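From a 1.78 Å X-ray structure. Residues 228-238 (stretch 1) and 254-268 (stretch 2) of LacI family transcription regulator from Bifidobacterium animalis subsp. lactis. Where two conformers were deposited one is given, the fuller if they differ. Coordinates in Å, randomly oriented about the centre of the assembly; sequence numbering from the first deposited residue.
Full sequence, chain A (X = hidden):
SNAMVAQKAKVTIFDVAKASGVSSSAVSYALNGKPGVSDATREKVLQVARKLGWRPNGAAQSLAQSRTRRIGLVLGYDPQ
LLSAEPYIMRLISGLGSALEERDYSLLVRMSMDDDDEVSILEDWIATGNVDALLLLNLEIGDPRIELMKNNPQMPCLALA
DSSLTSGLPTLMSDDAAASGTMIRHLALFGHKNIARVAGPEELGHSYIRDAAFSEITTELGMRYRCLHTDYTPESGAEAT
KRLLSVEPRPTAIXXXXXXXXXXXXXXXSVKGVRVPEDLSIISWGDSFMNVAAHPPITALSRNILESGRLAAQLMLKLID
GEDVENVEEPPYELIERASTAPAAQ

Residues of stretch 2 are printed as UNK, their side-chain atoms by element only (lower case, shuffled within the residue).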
# COMPACT_ATOMS: atom_id res chain seq x y z
N HIS A 228 -12.83 4.18 19.22
CA HIS A 228 -11.58 3.55 18.79
C HIS A 228 -11.83 2.25 18.01
O HIS A 228 -12.83 1.56 18.25
CB HIS A 228 -10.64 3.34 19.98
CG HIS A 228 -10.13 4.62 20.56
ND1 HIS A 228 -9.02 5.28 20.05
CD2 HIS A 228 -10.58 5.41 21.56
CE1 HIS A 228 -8.81 6.39 20.73
NE2 HIS A 228 -9.75 6.49 21.66
N THR A 229 -10.95 1.97 17.05
CA THR A 229 -11.06 0.82 16.15
C THR A 229 -9.70 0.18 15.95
O THR A 229 -8.71 0.62 16.54
CB THR A 229 -11.52 1.23 14.76
OG1 THR A 229 -10.47 1.98 14.12
CG2 THR A 229 -12.80 2.07 14.82
N ASP A 230 -9.65 -0.83 15.09
CA ASP A 230 -8.39 -1.47 14.77
C ASP A 230 -7.95 -1.24 13.32
O ASP A 230 -7.18 -2.04 12.78
CB ASP A 230 -8.46 -2.98 15.04
CG ASP A 230 -9.45 -3.68 14.13
OD1 ASP A 230 -10.06 -3.01 13.27
OD2 ASP A 230 -9.61 -4.91 14.25
N TYR A 231 -8.49 -0.19 12.70
CA TYR A 231 -8.11 0.25 11.35
C TYR A 231 -8.73 -0.56 10.21
O TYR A 231 -8.56 -0.20 9.04
CB TYR A 231 -6.58 0.29 11.16
CG TYR A 231 -5.89 1.49 11.77
CD1 TYR A 231 -6.41 2.76 11.61
CD2 TYR A 231 -4.70 1.35 12.49
CE1 TYR A 231 -5.78 3.86 12.15
CE2 TYR A 231 -4.06 2.46 13.04
CZ TYR A 231 -4.61 3.71 12.86
OH TYR A 231 -4.02 4.84 13.38
N THR A 232 -9.47 -1.61 10.54
CA THR A 232 -10.07 -2.46 9.49
C THR A 232 -11.36 -1.83 8.98
O THR A 232 -12.00 -1.06 9.71
CB THR A 232 -10.37 -3.87 9.98
OG1 THR A 232 -11.40 -3.82 10.97
CG2 THR A 232 -9.13 -4.53 10.56
N PRO A 233 -11.78 -2.18 7.75
CA PRO A 233 -13.06 -1.62 7.29
C PRO A 233 -14.23 -2.16 8.10
O PRO A 233 -15.21 -1.41 8.28
CB PRO A 233 -13.14 -2.09 5.83
CG PRO A 233 -12.24 -3.29 5.77
CD PRO A 233 -11.11 -2.96 6.70
N GLU A 234 -14.16 -3.39 8.60
CA GLU A 234 -15.25 -3.92 9.42
C GLU A 234 -15.40 -3.08 10.69
O GLU A 234 -16.50 -2.76 11.12
CB GLU A 234 -15.03 -5.40 9.76
CG GLU A 234 -15.03 -6.35 8.57
CD GLU A 234 -13.68 -6.42 7.83
OE1 GLU A 234 -12.68 -5.79 8.28
OE2 GLU A 234 -13.60 -7.11 6.79
N SER A 235 -14.27 -2.71 11.28
CA SER A 235 -14.29 -1.92 12.50
C SER A 235 -14.78 -0.51 12.22
O SER A 235 -15.54 0.06 13.01
CB SER A 235 -12.90 -1.89 13.13
OG SER A 235 -12.97 -1.53 14.50
N GLY A 236 -14.37 0.06 11.09
CA GLY A 236 -14.82 1.40 10.72
C GLY A 236 -16.31 1.41 10.41
O GLY A 236 -17.02 2.37 10.75
N ALA A 237 -16.78 0.35 9.76
CA ALA A 237 -18.19 0.21 9.45
C ALA A 237 -19.04 0.12 10.71
O ALA A 237 -20.10 0.76 10.81
CB ALA A 237 -18.42 -1.02 8.56
N GLU A 238 -18.58 -0.67 11.68
CA GLU A 238 -19.30 -0.87 12.94
C GLU A 238 -19.38 0.45 13.70
O GLU A 238 -20.44 0.83 14.23
CB GLU A 238 -18.54 -1.89 13.79
CG GLU A 238 -19.06 -2.08 15.19
CD GLU A 238 -18.27 -3.15 15.93
OE1 GLU A 238 -17.09 -2.90 16.27
OE2 GLU A 238 -18.82 -4.24 16.16
N UNK A 254 -14.70 12.25 11.12
CA UNK A 254 -13.31 12.20 10.66
C UNK A 254 -12.74 10.81 10.97
O UNK A 254 -12.81 10.34 12.11
c UNK A 254 -12.27 15.80 11.66
c UNK A 254 -13.02 14.66 11.00
c UNK A 254 -12.48 13.27 11.37
c UNK A 254 -11.02 13.15 10.95
N UNK A 255 -12.19 10.14 9.96
CA UNK A 255 -11.63 8.81 10.13
C UNK A 255 -10.11 8.83 10.12
O UNK A 255 -9.51 9.52 9.29
c UNK A 255 -14.12 6.53 9.56
c UNK A 255 -14.43 8.61 8.42
c UNK A 255 -12.09 7.90 9.00
c UNK A 255 -15.81 8.40 8.40
o UNK A 255 -17.69 7.09 8.96
c UNK A 255 -13.57 7.68 8.99
c UNK A 255 -15.50 6.32 9.56
c UNK A 255 -16.34 7.27 8.97
N UNK A 256 -9.49 8.02 10.98
CA UNK A 256 -8.03 7.98 11.07
C UNK A 256 -7.34 7.30 9.88
O UNK A 256 -6.12 7.36 9.76
o UNK A 256 -8.04 9.45 13.43
c UNK A 256 -7.43 8.36 13.52
c UNK A 256 -7.58 7.34 12.39
o UNK A 256 -6.72 8.06 14.51
N UNK A 257 -8.10 6.66 9.00
CA UNK A 257 -7.49 6.21 7.75
C UNK A 257 -8.46 6.20 6.58
O UNK A 257 -9.66 6.34 6.77
c UNK A 257 -6.75 4.87 7.88
c UNK A 257 -7.68 3.67 8.05
n UNK A 257 -7.09 2.51 8.35
o UNK A 257 -8.89 3.77 7.91
N UNK A 258 -7.91 6.01 5.39
CA UNK A 258 -8.73 6.04 4.18
C UNK A 258 -9.74 4.90 4.07
O UNK A 258 -10.88 5.12 3.68
o UNK A 258 -5.98 5.08 1.89
c UNK A 258 -7.84 6.12 2.92
c UNK A 258 -6.78 5.02 2.85
o UNK A 258 -6.71 4.11 3.72
N UNK A 259 -9.32 3.68 4.40
CA UNK A 259 -10.19 2.51 4.26
C UNK A 259 -11.42 2.62 5.15
O UNK A 259 -12.53 2.23 4.78
c UNK A 259 -8.42 0.90 3.49
c UNK A 259 -8.78 1.24 5.90
c UNK A 259 -9.44 1.18 4.55
N UNK A 260 -11.25 3.16 6.35
CA UNK A 260 -12.41 3.32 7.23
C UNK A 260 -13.34 4.45 6.77
O UNK A 260 -14.56 4.35 6.93
se UNK A 260 -11.23 2.27 11.20
c UNK A 260 -12.01 3.51 8.70
c UNK A 260 -11.29 2.28 9.26
c UNK A 260 -10.18 3.86 11.48
N UNK A 261 -12.77 5.52 6.20
CA UNK A 261 -13.59 6.59 5.64
C UNK A 261 -14.46 6.05 4.50
O UNK A 261 -15.66 6.34 4.42
c UNK A 261 -12.72 7.78 5.17
N UNK A 262 -13.85 5.23 3.65
CA UNK A 262 -14.62 4.60 2.58
C UNK A 262 -15.69 3.66 3.13
O UNK A 262 -16.84 3.69 2.69
c UNK A 262 -14.40 3.10 0.49
c UNK A 262 -15.09 4.11 -0.40
c UNK A 262 -13.68 3.84 1.62
c UNK A 262 -13.38 2.31 -0.30
N UNK A 263 -15.32 2.82 4.10
CA UNK A 263 -16.27 1.87 4.69
C UNK A 263 -17.43 2.62 5.34
O UNK A 263 -18.60 2.21 5.24
c UNK A 263 -15.56 0.98 5.72
N UNK A 264 -17.11 3.73 6.00
CA UNK A 264 -18.11 4.60 6.61
C UNK A 264 -19.00 5.28 5.61
O UNK A 264 -20.22 5.38 5.80
N UNK A 265 -18.43 5.75 4.51
CA UNK A 265 -19.25 6.33 3.44
C UNK A 265 -20.23 5.30 2.88
O UNK A 265 -21.38 5.60 2.61
c UNK A 265 -18.35 6.87 2.33
c UNK A 265 -18.10 8.01 0.13
c UNK A 265 -19.06 7.63 1.24
o UNK A 265 -17.85 9.22 -0.09
o UNK A 265 -17.57 7.09 -0.52
N UNK A 266 -19.76 4.07 2.70
CA UNK A 266 -20.62 3.00 2.20
C UNK A 266 -21.74 2.68 3.19
O UNK A 266 -22.89 2.46 2.80
o UNK A 266 -18.85 2.05 0.85
c UNK A 266 -19.81 1.75 1.86
N UNK A 267 -21.42 2.68 4.48
CA UNK A 267 -22.44 2.49 5.52
C UNK A 267 -23.50 3.57 5.44
O UNK A 267 -24.69 3.28 5.49
c UNK A 267 -21.16 1.13 7.23
c UNK A 267 -22.89 2.77 8.02
c UNK A 267 -21.82 2.48 6.96
N UNK A 268 -23.07 4.82 5.32
CA UNK A 268 -24.03 5.93 5.23
C UNK A 268 -24.94 5.74 4.02
O UNK A 268 -26.16 5.90 4.11
c UNK A 268 -23.31 7.26 5.17

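Position 254 carries four carbons, forked at the first with one arm two carbons long, and stays out of reach of stretch 1: Ile254. Position 255 has one carbon, then a six-carbon ring bearing an oxygen, and the ring's edge meets the backbone of the opposing helix. This is Tyr255, CE1 lying 4.4 Å from Gly236 O. At 256, two carbons end in two oxygens, and CB packs 3.9 Å from Tyr231 CE1, at that ring's edge: Asp256.

Position 257 has two carbons, the second holding one oxygen and one nitrogen, and the nitrogen faces the carbonyl of Tyr231: the amide of Asn257. ND2 donates to Tyr231 O at 3.2 Å, nearly straight at 168°, while OD1 accepts from the backbone N of position 260 at 2.9 Å and caps the helix. Position 258, two carbons, the second carrying two oxygens, is Asp258, out of reach of stretch 1. Position 259 has one carbon carrying two more, one of them against the Tyr231 carbonyl: Val259, whose CG2 sits 3.5 Å from Tyr231 O.

Position 260 is an unbranched chain of two carbons, selenium and a carbon, the selenium lying against Thr229 and Gly236: Met260, as selenomethionine. Its SE lies 3.0 Å from Thr229 OG1 and 3.7 Å from Gly236 CA, and its CE reaches Tyr231 CD1 at 3.9 Å. At 261 a single carbon points away: Ala261. At 262, four carbons forked at the second, also out of reach, make Leu262. The single carbon at 263 packs on Pro233: Ala263, CB 3.5 Å from Pro233 O and 3.9 Å from Pro233 CB.

Position 264 has no side-chain atoms: Gly264, where an ideal CB would fall 2.1 Å from Tyr255 OH. Position 265 has three carbons, the third carrying two oxygens: Glu265. Position 266 has a carbon and then an oxygen: Ser266. Neither reaches across. Position 267, one carbon carrying two, touches Ala237: Val267, CG2 3.7 Å from Ala237 CB. The lone carbon at 268 makes no contact: Ala268.

The rule here is a glycine set against a long side chain. The axes approach to 7.9 Å at 46°, and the backbones are tightest at Gly236 and Met260, CA to CA 4.7 Å. A CB on Gly236 would stand 2.7 Å from Met260 CB, so the absent side chain is what admits this approach. Ala263 and Val267, one turn apart, carry the packing along the helix to Pro233 and Ala237. At the N-terminal end Asn257 does double duty, capping its own helix and binding the Tyr231 carbonyl just before Thr232, which caps the other through OG1, 3.1 Å from Ser235 N.

Stretch 2 (254-268) IYDNDVMALAGESVA
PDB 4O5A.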